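Long-range contacts in lysin (Bacillus phage PBC5, PDB 6ILU), which probably recognises and binds the bacterial cell wall through its SH3b-type cell-wall-binding domain, directing the phage endolysin to its host: residues Glu10-Ala15 / Tyr46-Gly51; Val25-Arg30 / Glu66-Tyr71; Asp59-Gly64 / Phe75-Tyr80. All coordinates share one frame; numbering follows the deposited sequence.

Contact 1. Residues Glu10-Ala15 / Tyr46-Gly51. With EDO (1,2-ethanediol), chain J.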
loop_
_atom_site.group_PDB
_atom_site.type_symbol
_atom_site.label_atom_id
_atom_site.label_comp_id
_atom_site.label_asym_id
_atom_site.label_seq_id
_atom_site.Cartn_x
_atom_site.Cartn_y
_atom_site.Cartn_z
ATOM N N GLU A 10 -8.201 -3.555 -6.848
ATOM C CA GLU A 10 -7.993 -2.244 -6.241
ATOM C C GLU A 10 -7.298 -2.474 -4.913
ATOM O O GLU A 10 -7.387 -3.577 -4.369
ATOM C CB GLU A 10 -9.290 -1.486 -5.998
ATOM C CG GLU A 10 -10.272 -2.227 -5.105
ATOM C CD GLU A 10 -11.589 -1.450 -4.853
ATOM O OE1 GLU A 10 -11.774 -0.342 -5.431
ATOM O OE2 GLU A 10 -12.422 -1.960 -4.058
ATOM N N GLY A 11 -6.637 -1.447 -4.403
ATOM C CA GLY A 11 -6.082 -1.535 -3.046
ATOM C C GLY A 11 -4.668 -2.052 -2.959
ATOM O O GLY A 11 -4.149 -2.658 -3.905
ATOM N N ILE A 12 -4.073 -1.879 -1.774
ATOM C CA ILE A 12 -2.718 -2.371 -1.528
ATOM C C ILE A 12 -2.628 -3.200 -0.251
ATOM O O ILE A 12 -1.543 -3.665 0.107
ATOM C CB ILE A 12 -1.705 -1.228 -1.463
ATOM C CG1 ILE A 12 -2.112 -0.189 -0.394
ATOM C CG2 ILE A 12 -1.560 -0.529 -2.860
ATOM C CD1 ILE A 12 -0.975 0.842 -0.080
ATOM N N GLY A 13 -3.741 -3.392 0.468
ATOM C CA GLY A 13 -3.673 -4.216 1.679
ATOM C C GLY A 13 -4.996 -4.126 2.436
ATOM O O GLY A 13 -5.935 -3.472 1.954
ATOM N N VAL A 14 -5.064 -4.765 3.589
ATOM C CA VAL A 14 -6.248 -4.747 4.451
ATOM C C VAL A 14 -5.805 -4.460 5.900
ATOM O O VAL A 14 -4.922 -5.147 6.440
ATOM C CB VAL A 14 -7.014 -6.103 4.377
ATOM C CG1 VAL A 14 -8.197 -6.093 5.325
ATOM C CG2 VAL A 14 -7.476 -6.403 2.939
ATOM N N ALA A 15 -6.443 -3.486 6.546
ATOM C CA ALA A 15 -6.082 -3.028 7.908
ATOM C C ALA A 15 -7.168 -3.357 8.945
ATOM O O ALA A 15 -8.359 -3.246 8.655
ATOM C CB ALA A 15 -5.855 -1.516 7.877
ATOM N N TYR A 46 -10.685 -3.045 6.954
ATOM C CA TYR A 46 -10.861 -1.974 5.982
ATOM C C TYR A 46 -9.816 -2.088 4.883
ATOM O O TYR A 46 -8.640 -2.211 5.188
ATOM C CB TYR A 46 -10.735 -0.605 6.653
ATOM C CG TYR A 46 -11.893 -0.294 7.602
ATOM C CD1 TYR A 46 -13.112 0.129 7.109
ATOM C CD2 TYR A 46 -11.735 -0.436 8.982
ATOM C CE1 TYR A 46 -14.182 0.422 7.969
ATOM C CE2 TYR A 46 -12.796 -0.162 9.865
ATOM C CZ TYR A 46 -14.011 0.274 9.341
ATOM O OH TYR A 46 -15.049 0.532 10.213
ATOM N N LYS A 47 -10.236 -2.009 3.616
ATOM C CA LYS A 47 -9.277 -2.009 2.517
ATOM C C LYS A 47 -8.425 -0.729 2.545
ATOM O O LYS A 47 -8.919 0.360 2.846
ATOM C CB LYS A 47 -9.988 -2.142 1.162
ATOM C CG LYS A 47 -8.982 -2.375 -0.014
ATOM C CD LYS A 47 -9.706 -2.823 -1.314
ATOM C CE LYS A 47 -10.416 -4.156 -1.110
ATOM N NZ LYS A 47 -11.209 -4.520 -2.321
ATOM N N VAL A 48 -7.126 -0.886 2.307
ATOM C CA VAL A 48 -6.187 0.228 2.241
ATOM C C VAL A 48 -5.961 0.581 0.765
ATOM O O VAL A 48 -5.645 -0.307 -0.056
ATOM C CB VAL A 48 -4.844 -0.177 2.860
ATOM C CG1 VAL A 48 -3.825 0.932 2.689
ATOM C CG2 VAL A 48 -5.033 -0.512 4.392
ATOM N N PHE A 49 -6.094 1.867 0.439
ATOM C CA PHE A 49 -5.962 2.292 -0.945
ATOM C C PHE A 49 -4.642 2.979 -1.267
ATOM O O PHE A 49 -4.249 2.986 -2.448
ATOM C CB PHE A 49 -7.156 3.202 -1.320
ATOM C CG PHE A 49 -8.443 2.449 -1.300
ATOM C CD1 PHE A 49 -9.273 2.507 -0.205
ATOM C CD2 PHE A 49 -8.755 1.577 -2.337
ATOM C CE1 PHE A 49 -10.427 1.730 -0.160
ATOM C CE2 PHE A 49 -9.929 0.806 -2.320
ATOM C CZ PHE A 49 -10.761 0.868 -1.215
ATOM N N ALA A 50 -3.974 3.533 -0.271
ATOM C CA ALA A 50 -2.713 4.248 -0.478
ATOM C C ALA A 50 -1.948 4.301 0.811
ATOM O O ALA A 50 -2.526 4.174 1.903
ATOM C CB ALA A 50 -2.942 5.684 -0.997
ATOM N N GLY A 51 -0.659 4.559 0.683
ATOM C CA GLY A 51 0.229 4.688 1.834
ATOM C C GLY A 51 0.957 6.020 1.728
ATOM O O GLY A 51 1.263 6.520 0.614
HETATM C C1 EDO J . -5.667 1.083 -6.754
HETATM O O1 EDO J . -6.935 0.713 -6.189
HETATM C C2 EDO J . -5.049 2.020 -5.728
HETATM O O2 EDO J . -4.952 1.274 -4.509
HETATM O O HOH W 1 -9.240 -5.506 -4.229
#
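Val48 is the side chain round which this antiparallel strand pair is organised, its two methyls splayed to different partners. CG1, anti to the backbone N, meets Ile12, which crosses it obliquely with CG1 3.7 Å from Val48 CG1. CG2, on the other branch, lies 3.7 Å from Ala15 CB. Ile12 holds its own CG1 in the crowded position between backbone N and carbonyl carbon (chi1 56°), which carries CD1 past Val48 to the peptide between Ala50 and Gly51.

On the other face, Lys47 leaves with CG anti to its N, then bends at chi3 (-62°) so that its tip turns back to Glu10. The two chains cross at about a right angle, and NZ reaches Glu10 OE2 at 3.3 Å, a salt bridge whose hydrogen bond is weak. Water 1 accepts from Lys47 NZ and donates to Glu10 O. Glu10 also runs alongside Phe49, its CD in the ring plane at the CE2 edge and the carboxylate turned 78° from that ring.

Gly11 passes close to the other strand, its CA 3.3 Å from Val48 O; a CB there would jam against the carbonyl O of Glu10 and collide with Lys47 CD. Backbone hydrogen bonds fix the register: Ala15 and Tyr46 exchange a pair, with Ala15 N 2.9 Å from Tyr46 O, while Ile12 N meets Val48 O at 2.8 Å. An ethanediol, probably from the crystallisation liquor, bridges Gly11 N and Phe49 O.

Strands 13-17 and 46-52 are thus neighbours in a curled sheet consistent with an SH3b fold, strand 75-84 flanking 13-17. Nearly straight backbone hydrogen bonds and apolar packing define the pairing, whereas the long ion pair, whose ammonium also holds a water, probably adds only a modest electrostatic tie.

Contact 2. Residues Val25-Arg30 / Glu66-Tyr71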
loop_
_atom_site.group_PDB
_atom_site.type_symbol
_atom_site.label_atom_id
_atom_site.label_comp_id
_atom_site.label_asym_id
_atom_site.label_seq_id
_atom_site.Cartn_x
_atom_site.Cartn_y
_atom_site.Cartn_z
ATOM N N VAL A 25 -10.674 5.162 16.388
ATOM C CA VAL A 25 -9.401 5.429 15.737
ATOM C C VAL A 25 -9.581 6.658 14.862
ATOM O O VAL A 25 -10.517 6.690 14.056
ATOM C CB VAL A 25 -8.940 4.270 14.867
ATOM C CG1 VAL A 25 -7.661 4.658 14.129
ATOM C CG2 VAL A 25 -8.755 3.035 15.708
ATOM N N ASN A 26 -8.701 7.651 15.000
ATOM C CA ASN A 26 -8.892 8.913 14.281
ATOM C C ASN A 26 -8.517 8.837 12.813
ATOM O O ASN A 26 -7.590 8.124 12.428
ATOM C CB ASN A 26 -8.089 10.034 14.927
ATOM C CG ASN A 26 -8.503 10.272 16.358
ATOM O OD1 ASN A 26 -9.683 10.301 16.658
ATOM N ND2 ASN A 26 -7.534 10.363 17.255
ATOM N N LEU A 27 -9.300 9.563 12.015
ATOM C CA LEU A 27 -9.030 9.754 10.592
ATOM C C LEU A 27 -8.657 11.207 10.376
ATOM O O LEU A 27 -9.153 12.100 11.093
ATOM C CB LEU A 27 -10.243 9.417 9.711
ATOM C CG LEU A 27 -10.747 7.983 9.772
ATOM C CD1 LEU A 27 -11.970 7.800 8.894
ATOM C CD2 LEU A 27 -9.635 6.986 9.405
ATOM N N TYR A 28 -7.848 11.426 9.336
ATOM C CA TYR A 28 -7.212 12.702 9.083
ATOM C C TYR A 28 -7.199 13.051 7.610
ATOM O O TYR A 28 -7.295 12.170 6.719
ATOM C CB TYR A 28 -5.750 12.672 9.542
ATOM C CG TYR A 28 -5.562 12.468 11.025
ATOM C CD1 TYR A 28 -5.536 13.550 11.888
ATOM C CD2 TYR A 28 -5.424 11.189 11.548
ATOM C CE1 TYR A 28 -5.359 13.367 13.273
ATOM C CE2 TYR A 28 -5.287 10.997 12.939
ATOM C CZ TYR A 28 -5.232 12.094 13.772
ATOM O OH TYR A 28 -5.073 11.914 15.130
ATOM N N GLU A 29 -7.052 14.345 7.333
ATOM C CA GLU A 29 -6.589 14.754 6.001
ATOM C C GLU A 29 -5.158 15.306 6.131
ATOM O O GLU A 29 -4.664 15.507 7.259
ATOM C CB GLU A 29 -7.537 15.793 5.376
ATOM C CG GLU A 29 -7.683 17.032 6.173
ATOM C CD GLU A 29 -8.721 17.981 5.567
ATOM O OE1 GLU A 29 -8.472 18.506 4.474
ATOM O OE2 GLU A 29 -9.777 18.205 6.187
ATOM N N ARG A 30 -4.472 15.493 4.990
ATOM C CA ARG A 30 -3.135 16.139 4.953
ATOM C C ARG A 30 -2.070 15.307 5.691
ATOM O O ARG A 30 -1.561 15.677 6.763
ATOM C CB ARG A 30 -3.183 17.584 5.540
ATOM C CG ARG A 30 -1.935 18.390 5.134
ATOM C CD ARG A 30 -2.002 19.859 5.500
ATOM N NE ARG A 30 -1.904 19.993 6.959
ATOM C CZ ARG A 30 -1.974 21.154 7.601
ATOM N NH1 ARG A 30 -2.144 22.301 6.927
ATOM N NH2 ARG A 30 -1.869 21.185 8.934
ATOM N N GLU A 66 -9.313 11.538 0.468
ATOM C CA GLU A 66 -8.449 12.524 1.144
ATOM C C GLU A 66 -8.689 12.707 2.615
ATOM O O GLU A 66 -7.757 13.076 3.315
ATOM C CB GLU A 66 -8.621 13.918 0.516
ATOM C CG GLU A 66 -7.855 14.119 -0.838
ATOM C CD GLU A 66 -7.735 15.572 -1.223
ATOM O OE1 GLU A 66 -8.490 16.466 -0.686
ATOM O OE2 GLU A 66 -6.916 15.847 -2.151
ATOM N N LYS A 67 -9.931 12.532 3.067
ATOM C CA LYS A 67 -10.163 12.649 4.533
ATOM C C LYS A 67 -10.145 11.323 5.326
ATOM O O LYS A 67 -10.629 11.293 6.466
ATOM C CB LYS A 67 -11.500 13.395 4.746
ATOM C CG LYS A 67 -11.488 14.773 4.117
ATOM C CD LYS A 67 -12.780 15.527 4.341
ATOM C CE LYS A 67 -12.805 16.090 5.760
ATOM N NZ LYS A 67 -13.938 17.025 5.991
ATOM N N GLN A 68 -9.582 10.259 4.758
ATOM C CA GLN A 68 -9.570 8.953 5.429
ATOM C C GLN A 68 -8.172 8.428 5.662
ATOM O O GLN A 68 -7.941 7.220 5.619
ATOM C CB GLN A 68 -10.409 7.962 4.615
ATOM C CG GLN A 68 -11.929 8.188 4.811
ATOM C CD GLN A 68 -12.533 9.166 3.825
ATOM O OE1 GLN A 68 -12.296 9.040 2.625
ATOM N NE2 GLN A 68 -13.364 10.110 4.315
ATOM N N TRP A 69 -7.234 9.321 5.976
ATOM C CA TRP A 69 -5.900 8.856 6.407
ATOM C C TRP A 69 -5.867 8.487 7.883
ATOM O O TRP A 69 -6.509 9.141 8.713
ATOM C CB TRP A 69 -4.838 9.952 6.178
ATOM C CG TRP A 69 -4.551 10.206 4.727
ATOM C CD1 TRP A 69 -5.075 11.187 3.972
ATOM C CD2 TRP A 69 -3.677 9.451 3.885
ATOM N NE1 TRP A 69 -4.573 11.123 2.669
ATOM C CE2 TRP A 69 -3.702 10.049 2.619
ATOM C CE3 TRP A 69 -2.840 8.347 4.112
ATOM C CZ2 TRP A 69 -2.919 9.573 1.541
ATOM C CZ3 TRP A 69 -2.079 7.854 3.067
ATOM C CH2 TRP A 69 -2.128 8.452 1.785
ATOM N N ALA A 70 -5.087 7.446 8.199
ATOM C CA ALA A 70 -4.964 7.004 9.582
ATOM C C ALA A 70 -3.533 6.518 9.815
ATOM O O ALA A 70 -2.871 6.055 8.890
ATOM C CB ALA A 70 -5.953 5.884 9.898
ATOM N N TYR A 71 -3.067 6.581 11.051
ATOM C CA TYR A 71 -1.696 6.100 11.291
ATOM C C TYR A 71 -1.592 4.575 11.232
ATOM O O TYR A 71 -2.392 3.873 11.872
ATOM C CB TYR A 71 -1.189 6.595 12.651
ATOM C CG TYR A 71 -0.909 8.068 12.699
ATOM C CD1 TYR A 71 0.196 8.603 12.051
ATOM C CD2 TYR A 71 -1.744 8.937 13.394
ATOM C CE1 TYR A 71 0.471 9.978 12.093
ATOM C CE2 TYR A 71 -1.466 10.301 13.436
ATOM C CZ TYR A 71 -0.357 10.810 12.795
ATOM O OH TYR A 71 -0.073 12.153 12.888
HETATM O O HOH W 2 -4.981 7.474 13.165
HETATM O O HOH W 3 -7.388 17.140 1.980
HETATM O O HOH W 4 -5.763 14.731 2.563
#
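Two backbone hydrogen bonds make Tyr28 and Trp69 a single antiparallel bridge, joining the hairpin of strands 25-29 and 35-40 to strand 69-71 of the main sheet. Tyr28 N lies 2.7 Å from Trp69 O, bent at 134°, and Trp69 N lies 2.9 Å from Tyr28 O. Trp69 O is shared, for Leu27 CA also approaches it at 3.2 Å in a CA-H...O contact. Tyr28 O, in turn, lies in plane at the edge of the Trp69 indole.

Beyond the bridge, the rings of Tyr28 and Tyr71 form an offset edge-to-face pair, the edge of Tyr71 toward the face of Tyr28, with planes 64° apart. Leu27 CD2 rests on Ala70 CB at 3.9 Å. Glu29 and Lys67 run side by side, but Glu29 OE2 stays 4.3 Å from Lys67 NZ, too far for a salt bridge.

Further out, water 2 links Asn26 O to Tyr71 N, water 4 joins Arg30 N to Glu66 O, and water 3 donates to both Glu29 OE1 and Glu66 OE1. Met60, on neighbouring strand 60-62, touches Tyr28, Trp69 and Tyr71.

Where direct pairing stops, solvent carries the polar links, and water 3 would be expected to ease carboxylate repulsion.

Contact 3. Residues Asp59-Gly64 / Phe75-Tyr80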
loop_
_atom_site.group_PDB
_atom_site.type_symbol
_atom_site.label_atom_id
_atom_site.label_comp_id
_atom_site.label_asym_id
_atom_site.label_seq_id
_atom_site.Cartn_x
_atom_site.Cartn_y
_atom_site.Cartn_z
ATOM N N ASP A 59 4.185 7.040 9.309
ATOM C CA ASP A 59 3.484 6.333 8.224
ATOM C C ASP A 59 1.974 6.389 8.421
ATOM O O ASP A 59 1.473 6.168 9.558
ATOM C CB ASP A 59 3.891 4.851 8.131
ATOM C CG ASP A 59 5.300 4.638 7.613
ATOM O OD1 ASP A 59 5.892 5.544 7.019
ATOM O OD2 ASP A 59 5.843 3.521 7.801
ATOM N N MET A 60 1.274 6.656 7.305
ATOM C CA MET A 60 -0.195 6.626 7.288
ATOM C C MET A 60 -0.765 5.781 6.155
ATOM O O MET A 60 -0.099 5.575 5.099
ATOM C CB MET A 60 -0.761 8.063 7.191
ATOM C CG MET A 60 -0.287 8.898 8.383
ATOM S SD MET A 60 -1.108 10.476 8.489
ATOM C CE MET A 60 -2.561 10.045 9.475
ATOM N N ILE A 61 -1.999 5.295 6.344
ATOM C CA ILE A 61 -2.682 4.525 5.309
ATOM C C ILE A 61 -4.009 5.203 5.026
ATOM O O ILE A 61 -4.604 5.794 5.908
ATOM C CB ILE A 61 -2.952 3.060 5.724
ATOM C CG1 ILE A 61 -3.466 2.986 7.176
ATOM C CG2 ILE A 61 -1.676 2.187 5.565
ATOM C CD1 ILE A 61 -4.005 1.573 7.541
ATOM N N CYS A 62 -4.435 5.140 3.759
ATOM C CA CYS A 62 -5.648 5.808 3.323
ATOM C C CYS A 62 -6.758 4.772 3.182
ATOM O O CYS A 62 -6.624 3.816 2.390
ATOM C CB CYS A 62 -5.399 6.494 1.995
ATOM S SG CYS A 62 -6.879 7.545 1.624
ATOM N N LEU A 63 -7.845 4.942 3.930
ATOM C CA LEU A 63 -8.963 3.984 3.868
ATOM C C LEU A 63 -10.072 4.396 2.898
ATOM O O LEU A 63 -11.127 3.775 2.853
ATOM C CB LEU A 63 -9.572 3.782 5.282
ATOM C CG LEU A 63 -8.520 3.359 6.306
ATOM C CD1 LEU A 63 -9.187 3.114 7.653
ATOM C CD2 LEU A 63 -7.742 2.101 5.839
ATOM N N GLY A 64 -9.831 5.416 2.085
ATOM C CA GLY A 64 -10.840 5.836 1.123
ATOM C C GLY A 64 -10.303 6.946 0.264
ATOM O O GLY A 64 -9.636 6.711 -0.768
ATOM N N PHE A 75 -3.075 -0.020 13.475
ATOM C CA PHE A 75 -3.639 -1.205 12.787
ATOM C C PHE A 75 -2.672 -2.362 12.679
ATOM O O PHE A 75 -1.466 -2.148 12.751
ATOM C CB PHE A 75 -4.075 -0.854 11.335
ATOM C CG PHE A 75 -5.099 0.252 11.264
ATOM C CD1 PHE A 75 -6.444 -0.054 11.223
ATOM C CD2 PHE A 75 -4.707 1.579 11.329
ATOM C CE1 PHE A 75 -7.415 0.961 11.193
ATOM C CE2 PHE A 75 -5.642 2.594 11.346
ATOM C CZ PHE A 75 -7.009 2.285 11.245
ATOM N N THR A 76 -3.189 -3.587 12.526
ATOM C CA THR A 76 -2.376 -4.665 11.958
ATOM C C THR A 76 -2.755 -4.705 10.477
ATOM O O THR A 76 -3.955 -4.648 10.118
ATOM C CB THR A 76 -2.602 -6.022 12.643
ATOM O OG1 THR A 76 -3.990 -6.321 12.652
ATOM C CG2 THR A 76 -2.157 -5.956 14.085
ATOM N N ILE A 77 -1.744 -4.706 9.598
ATOM C CA ILE A 77 -2.012 -4.525 8.149
ATOM C C ILE A 77 -1.498 -5.744 7.416
ATOM O O ILE A 77 -0.340 -6.152 7.627
ATOM C CB ILE A 77 -1.339 -3.270 7.581
ATOM C CG1 ILE A 77 -1.799 -2.032 8.380
ATOM C CG2 ILE A 77 -1.613 -3.114 6.064
ATOM C CD1 ILE A 77 -0.930 -0.799 8.150
ATOM N N ASP A 78 -2.387 -6.364 6.639
ATOM C CA ASP A 78 -2.022 -7.475 5.775
ATOM C C ASP A 78 -1.823 -6.863 4.396
ATOM O O ASP A 78 -2.802 -6.584 3.673
ATOM C CB ASP A 78 -3.113 -8.567 5.759
ATOM C CG ASP A 78 -3.273 -9.284 7.101
ATOM O OD1 ASP A 78 -2.258 -9.543 7.809
ATOM O OD2 ASP A 78 -4.437 -9.628 7.416
ATOM N N TRP A 79 -0.567 -6.589 4.046
ATOM C CA TRP A 79 -0.280 -5.935 2.752
ATOM C C TRP A 79 -0.519 -6.916 1.618
ATOM O O TRP A 79 -0.300 -8.141 1.761
ATOM C CB TRP A 79 1.160 -5.435 2.729
ATOM C CG TRP A 79 1.437 -4.417 3.762
ATOM C CD1 TRP A 79 2.085 -4.624 4.966
ATOM C CD2 TRP A 79 1.087 -3.034 3.733
ATOM N NE1 TRP A 79 2.151 -3.459 5.674
ATOM C CE2 TRP A 79 1.552 -2.456 4.942
ATOM C CE3 TRP A 79 0.398 -2.219 2.822
ATOM C CZ2 TRP A 79 1.365 -1.119 5.250
ATOM C CZ3 TRP A 79 0.229 -0.872 3.128
ATOM C CH2 TRP A 79 0.698 -0.333 4.336
ATOM N N TYR A 80 -1.012 -6.396 0.503
ATOM C CA TYR A 80 -1.035 -7.194 -0.708
ATOM C C TYR A 80 0.403 -7.528 -1.117
ATOM O O TYR A 80 1.325 -6.737 -0.931
ATOM C CB TYR A 80 -1.767 -6.451 -1.822
ATOM C CG TYR A 80 -3.264 -6.349 -1.608
ATOM C CD1 TYR A 80 -3.908 -7.027 -0.568
ATOM C CD2 TYR A 80 -4.039 -5.579 -2.485
ATOM C CE1 TYR A 80 -5.282 -6.950 -0.420
ATOM C CE2 TYR A 80 -5.381 -5.484 -2.335
ATOM C CZ TYR A 80 -6.009 -6.161 -1.298
ATOM O OH TYR A 80 -7.374 -6.054 -1.158
#
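Ile61 sets its CD1 methyl over one face of the Phe75 ring, 4.3 Å from the ring centroid and 26° off the normal, a CH-pi contact. Its CG1 occupies the crowded position between backbone N and carbonyl carbon (chi1 43°), and the chain then extends to CD1. The other branch, CG2, is anti to the carbonyl carbon and turns to Trp79, where it lies 3.7 Å from CH2 as the two side chains cross obliquely.

Ile77 meets this fork tip to tip: its CD1 is 3.9 Å from Ile61 CD1 and almost as near CG2, so one methyl touches both branches. The same residue also packs within its own strand, laying CG2 over the centre of one face of the Trp79 indole, 3.4 Å above the plane. Leu63 adds a looser touch, with CD1 4.3 Å from Phe75 CZ. No hydrogen bond crosses; the contact is carried by apolar surface, as in a hydrophobic core.

The axes of 60-62 and 75-79 come no closer than 10.6 Å and run at 64°, so the side chains pack across the interior of a small, curled beta fold consistent with an SH3b domain. Ala15 of strand 13-17 touches both Ile61 and Phe75, while Val48 of strand 46-52 packs on Ile61 and Leu63. Strands 46-52 and 69-71 border strand 60-62 in the sheet, and strand 13-17 pairs with strand 75-84.

How the contacts relate
From the N terminus, strand 13-17 leads off contact 1, and the chain then runs through strand 25-29, the first half of contact 2, before strand 46-52 closes contact 1. Contacts 1 and 2 therefore cross. Strand 60-62 opens contact 3, strand 69-71 closes contact 2, and strand 75-84 closes contact 3, so contacts 2 and 3 cross as well, whereas 1 and 3 follow in series. Cys62 and Phe49 tie contact 3 to contact 1, as do Tyr80 and Ile12; Ala70 and Ile61 tie it to contact 2. Contact 1 pairs neighbouring strands of the main sheet, contact 2 joins the 25-29/35-40 hairpin to it, and contact 3 packs across its interior.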